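Local coordinates for 3-oxosteroid 1-dehydrogenase (Sterolibacterium denitrificans, PDB 7P18), which probably introduces a double bond between C1 and C2 of 3-oxosteroids, with bound FAD accepting the hydride, at residues A[40-45]-A[140-145]. Numbering follows the deposited sequence.
Sequences DKYGGT and ALLGDE. With FAD (flavin-adenine dinucleotide), chain C.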
ATOM      1  N   ASP A  40      14.554   6.878  12.206  1.00 28.12           N
ATOM      2  CA  ASP A  40      15.931   7.135  11.713  1.00 29.37           C
ATOM      3  C   ASP A  40      15.922   7.195  10.189  1.00 27.70           C
ATOM      4  O   ASP A  40      16.976   7.499   9.629  1.00 30.46           O
ATOM      5  CB  ASP A  40      16.895   6.032  12.195  1.00 32.39           C
ATOM      6  CG  ASP A  40      16.468   4.626  11.819  1.00 35.72           C
ATOM      7  OD1 ASP A  40      15.285   4.256  12.053  1.00 39.88           O
ATOM      8  OD2 ASP A  40      17.296   3.903  11.269  1.00 45.00           O
ATOM      9  N   LYS A  41      14.775   6.925   9.533  1.00 28.42           N
ATOM     10  CA  LYS A  41      14.691   6.892   8.044  1.00 25.55           C
ATOM     11  C   LYS A  41      13.507   7.766   7.584  1.00 23.57           C
ATOM     12  O   LYS A  41      12.537   7.853   8.333  1.00 23.64           O
ATOM     13  CB  LYS A  41      14.488   5.473   7.519  1.00 26.57           C
ATOM     14  CG  LYS A  41      15.503   4.416   7.957  1.00 28.06           C
ATOM     15  CD  LYS A  41      16.884   4.615   7.348  1.00 28.07           C
ATOM     16  CE  LYS A  41      17.925   3.634   7.871  1.00 29.45           C
ATOM     17  NZ  LYS A  41      19.276   3.997   7.365  1.00 30.40           N
ATOM     18  N   TYR A  42      13.589   8.369   6.396  1.00 25.58           N
ATOM     19  CA  TYR A  42      12.442   9.080   5.756  1.00 25.70           C
ATOM     20  C   TYR A  42      11.716   8.109   4.812  1.00 25.27           C
ATOM     21  O   TYR A  42      12.346   7.150   4.305  1.00 25.38           O
ATOM     22  CB  TYR A  42      12.867  10.353   5.027  1.00 25.59           C
ATOM     23  CG  TYR A  42      13.916  10.187   3.963  1.00 30.53           C
ATOM     24  CD1 TYR A  42      13.567   9.804   2.680  1.00 28.45           C
ATOM     25  CD2 TYR A  42      15.262  10.413   4.233  1.00 28.99           C
ATOM     26  CE1 TYR A  42      14.521   9.641   1.698  1.00 27.23           C
ATOM     27  CE2 TYR A  42      16.225  10.252   3.249  1.00 25.83           C
ATOM     28  CZ  TYR A  42      15.851   9.867   1.981  1.00 25.06           C
ATOM     29  OH  TYR A  42      16.760   9.716   0.991  1.00 29.21           O
ATOM     30  N   GLY A  43      10.419   8.346   4.589  1.00 24.60           N
ATOM     31  CA  GLY A  43       9.655   7.636   3.543  1.00 25.02           C
ATOM     32  C   GLY A  43       8.565   6.751   4.087  1.00 25.18           C
ATOM     33  O   GLY A  43       7.562   6.600   3.380  1.00 25.62           O
ATOM     34  N   GLY A  44       8.706   6.203   5.302  1.00 24.96           N
ATOM     35  CA  GLY A  44       7.646   5.396   5.946  1.00 24.58           C
ATOM     36  C   GLY A  44       7.166   4.239   5.083  1.00 23.59           C
ATOM     37  O   GLY A  44       7.958   3.730   4.267  1.00 24.74           O
ATOM     38  N   THR A  45       5.902   3.834   5.228  1.00 22.39           N
ATOM     39  CA  THR A  45       5.317   2.721   4.420  1.00 23.50           C
ATOM     40  C   THR A  45       5.401   3.102   2.946  1.00 23.86           C
ATOM     41  O   THR A  45       5.565   2.214   2.102  1.00 21.90           O
ATOM     42  CB  THR A  45       3.871   2.412   4.811  1.00 22.08           C
ATOM     43  OG1 THR A  45       3.717   2.409   6.240  1.00 23.94           O
ATOM     44  CG2 THR A  45       3.419   1.099   4.219  1.00 20.83           C
ATOM     45  N   ALA A 140      21.760   8.456  -6.655  1.00 34.43           N
ATOM     46  CA  ALA A 140      23.011   9.257  -6.604  1.00 34.92           C
ATOM     47  C   ALA A 140      22.653  10.730  -6.441  1.00 36.50           C
ATOM     48  O   ALA A 140      23.403  11.446  -5.756  1.00 36.20           O
ATOM     49  CB  ALA A 140      23.874   9.027  -7.829  1.00 38.63           C
ATOM     50  N   LEU A 141      21.496  11.178  -6.964  1.00 34.11           N
ATOM     51  CA  LEU A 141      21.080  12.610  -6.841  1.00 33.28           C
ATOM     52  C   LEU A 141      20.831  12.979  -5.379  1.00 31.99           C
ATOM     53  O   LEU A 141      20.810  14.185  -5.058  1.00 35.83           O
ATOM     54  CB  LEU A 141      19.832  12.878  -7.689  1.00 36.77           C
ATOM     55  CG  LEU A 141      19.952  12.604  -9.188  1.00 36.07           C
ATOM     56  CD1 LEU A 141      18.580  12.696  -9.854  1.00 39.27           C
ATOM     57  CD2 LEU A 141      20.906  13.576  -9.858  1.00 37.51           C
ATOM     58  N   LEU A 142      20.667  12.001  -4.481  1.00 33.49           N
ATOM     59  CA  LEU A 142      20.454  12.291  -3.044  1.00 35.33           C
ATOM     60  C   LEU A 142      21.769  12.617  -2.306  1.00 36.43           C
ATOM     61  O   LEU A 142      21.675  13.102  -1.156  1.00 32.25           O
ATOM     62  CB  LEU A 142      19.771  11.086  -2.402  1.00 36.56           C
ATOM     63  CG  LEU A 142      18.350  10.826  -2.909  1.00 32.98           C
ATOM     64  CD1 LEU A 142      17.889   9.473  -2.421  1.00 32.38           C
ATOM     65  CD2 LEU A 142      17.419  11.944  -2.456  1.00 34.82           C
ATOM     66  N   GLY A 143      22.931  12.331  -2.897  1.00 38.43           N
ATOM     67  CA  GLY A 143      24.213  12.362  -2.162  1.00 38.14           C
ATOM     68  C   GLY A 143      24.097  11.582  -0.856  1.00 35.62           C
ATOM     69  O   GLY A 143      23.518  10.464  -0.864  1.00 35.84           O
ATOM     70  N   ASP A 144      24.556  12.174   0.250  1.00 39.08           N
ATOM     71  CA  ASP A 144      24.666  11.478   1.556  1.00 40.36           C
ATOM     72  C   ASP A 144      23.268  11.173   2.125  1.00 38.88           C
ATOM     73  O   ASP A 144      23.186  10.280   2.980  1.00 36.95           O
ATOM     74  CB  ASP A 144      25.521  12.275   2.537  1.00 48.03           C
ATOM     75  CG  ASP A 144      26.980  12.360   2.128  1.00 48.22           C
ATOM     76  OD1 ASP A 144      27.506  11.380   1.565  1.00 51.61           O
ATOM     77  OD2 ASP A 144      27.566  13.413   2.368  1.00 59.65           O
ATOM     78  N   GLU A 145      22.196  11.813   1.635  1.00 37.68           N
ATOM     79  CA  GLU A 145      20.814  11.533   2.138  1.00 33.84           C
ATOM     80  C   GLU A 145      20.313  10.166   1.668  1.00 30.22           C
ATOM     81  O   GLU A 145      19.349   9.644   2.275  1.00 30.74           O
ATOM     82  CB  GLU A 145      19.873  12.686   1.793  1.00 35.04           C
ATOM     83  CG  GLU A 145      20.111  13.908   2.669  1.00 39.45           C
ATOM     84  CD  GLU A 145      19.982  13.662   4.162  1.00 40.31           C
ATOM     85  OE1 GLU A 145      19.304  12.681   4.562  1.00 44.33           O
ATOM     86  OE2 GLU A 145      20.601  14.418   4.917  1.00 45.74           O
TER
HETATM   87  PA  FAD C 601       3.633   6.417   5.849  1.00 22.25           P
HETATM   88  O1A FAD C 601       4.060   6.292   4.432  1.00 20.93           O
HETATM   89  O2A FAD C 601       3.859   5.159   6.644  1.00 21.24           O
HETATM   90  O5B FAD C 601       4.431   7.633   6.476  1.00 22.27           O
HETATM   91  C5B FAD C 601       4.181   7.994   7.860  1.00 21.40           C
HETATM   92  C4B FAD C 601       5.473   8.460   8.459  1.00 20.82           C
HETATM   93  O4B FAD C 601       5.189   9.142   9.711  1.00 24.47           O
HETATM   94  C3B FAD C 601       6.495   7.353   8.792  1.00 22.05           C
HETATM   95  O3B FAD C 601       7.779   7.663   8.262  1.00 22.28           O
HETATM   96  C2B FAD C 601       6.483   7.306  10.323  1.00 24.19           C
HETATM   97  O2B FAD C 601       7.684   6.783  10.872  1.00 23.55           O
HETATM   98  C1B FAD C 601       6.132   8.752  10.675  1.00 23.41           C
HETATM   99  N9A FAD C 601       5.578   8.940  12.016  1.00 24.23           N
HETATM  100  C8A FAD C 601       4.783   8.103  12.745  1.00 22.74           C
HETATM  101  N7A FAD C 601       4.553   8.556  13.975  1.00 24.82           N
HETATM  102  C5A FAD C 601       5.203   9.783  14.021  1.00 22.91           C
HETATM  103  C6A FAD C 601       5.332  10.759  15.032  1.00 22.67           C
HETATM  104  N6A FAD C 601       4.847  10.629  16.272  1.00 22.78           N
HETATM  105  N1A FAD C 601       6.053  11.862  14.738  1.00 22.24           N
HETATM  106  C2A FAD C 601       6.578  11.974  13.515  1.00 23.26           C
HETATM  107  N3A FAD C 601       6.588  11.093  12.509  1.00 23.85           N
HETATM  108  C4A FAD C 601       5.845  10.018  12.827  1.00 24.95           C
HETATM  109  N1  FAD C 601      -0.676   2.012  -1.492  1.00 21.16           N
HETATM  110  C2  FAD C 601      -0.901   2.557  -2.710  1.00 23.27           C
HETATM  111  O2  FAD C 601      -1.791   3.412  -2.872  1.00 21.63           O
HETATM  112  N3  FAD C 601      -0.164   2.225  -3.774  1.00 21.91           N
HETATM  113  C4  FAD C 601       0.672   1.127  -3.778  1.00 24.80           C
HETATM  114  O4  FAD C 601       1.396   0.948  -4.752  1.00 23.17           O
HETATM  115  C4X FAD C 601       0.924   0.492  -2.532  1.00 24.67           C
HETATM  116  N5  FAD C 601       1.749  -0.541  -2.484  1.00 24.67           N
HETATM  117  C5X FAD C 601       2.026  -1.077  -1.248  1.00 22.08           C
HETATM  118  C6  FAD C 601       2.978  -2.119  -1.153  1.00 25.62           C
HETATM  119  C7  FAD C 601       3.400  -2.607   0.077  1.00 25.05           C
HETATM  120  C7M FAD C 601       4.443  -3.702   0.157  1.00 24.43           C
HETATM  121  C8  FAD C 601       2.907  -2.011   1.251  1.00 23.71           C
HETATM  122  C8M FAD C 601       3.371  -2.503   2.611  1.00 27.91           C
HETATM  123  C9  FAD C 601       1.917  -1.052   1.172  1.00 22.55           C
HETATM  124  C9A FAD C 601       1.492  -0.523  -0.063  1.00 23.19           C
HETATM  125  N10 FAD C 601       0.503   0.466  -0.174  1.00 22.20           N
HETATM  126  C10 FAD C 601       0.206   1.030  -1.408  1.00 23.65           C
HETATM  127  C1' FAD C 601      -0.045   1.116   1.022  1.00 20.37           C
HETATM  128  C2' FAD C 601       0.728   2.424   1.302  1.00 20.47           C
HETATM  129  O2' FAD C 601       2.138   2.221   1.383  1.00 19.97           O
HETATM  130  C3' FAD C 601       0.247   3.141   2.575  1.00 19.24           C
HETATM  131  O3' FAD C 601      -1.173   3.069   2.719  1.00 20.05           O
HETATM  132  C4' FAD C 601       0.738   4.574   2.601  1.00 20.17           C
HETATM  133  O4' FAD C 601       2.147   4.555   2.426  1.00 21.86           O
HETATM  134  C5' FAD C 601       0.381   5.326   3.865  1.00 20.20           C
HETATM  135  O5' FAD C 601       1.015   6.616   3.755  1.00 20.79           O
HETATM  136  P   FAD C 601       1.071   7.588   5.011  1.00 21.66           P
HETATM  137  O1P FAD C 601       1.808   8.745   4.489  1.00 21.93           O
HETATM  138  O2P FAD C 601      -0.216   7.718   5.691  1.00 20.91           O
HETATM  139  O3P FAD C 601       2.072   6.798   6.038  1.00 22.35           O
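Tyr42 spans to 140-145 with its hydroxyl, which donates a 2.9 Å hydrogen bond from OH to the backbone O of Glu145. The acceptor lies at the ring edge, in the ring plane, yet the hydroxyl approaches from above the carbonyl plane, 59° out of it. CG sits between the backbone N and carbonyl carbon of Tyr42 (chi1 57°), and the ring points toward 140-145, hydroxyl leading. From the opposite direction Leu142 brings a methyl against the phenol end, CD1 lying 3.6 Å from Tyr42 OH. The carboxylate of Glu145 is turned 50° from the ring, and its OE1 is hydrogen-bonded by Asn148. A phenylalanine in place of Tyr42 would probably leave the carbonyl of Glu145 without this donor. Further along, Thr45 donates two hydrogen bonds to FAD O2A, from N and OG1, each 2.8 Å. Gly44 packs so closely on the adenosine ribose that a side chain would collide with the cofactor. Helix 208-222 flanks the contact, Ala214, His218 and Leu221 packing on Leu142 and Arg217 making a cation-pi contact with Tyr42; the Tyr42 bond joins the loop after strand 131-138 to the FAD-binding segment that follows strand 33-36 of the Rossmann-type sheet.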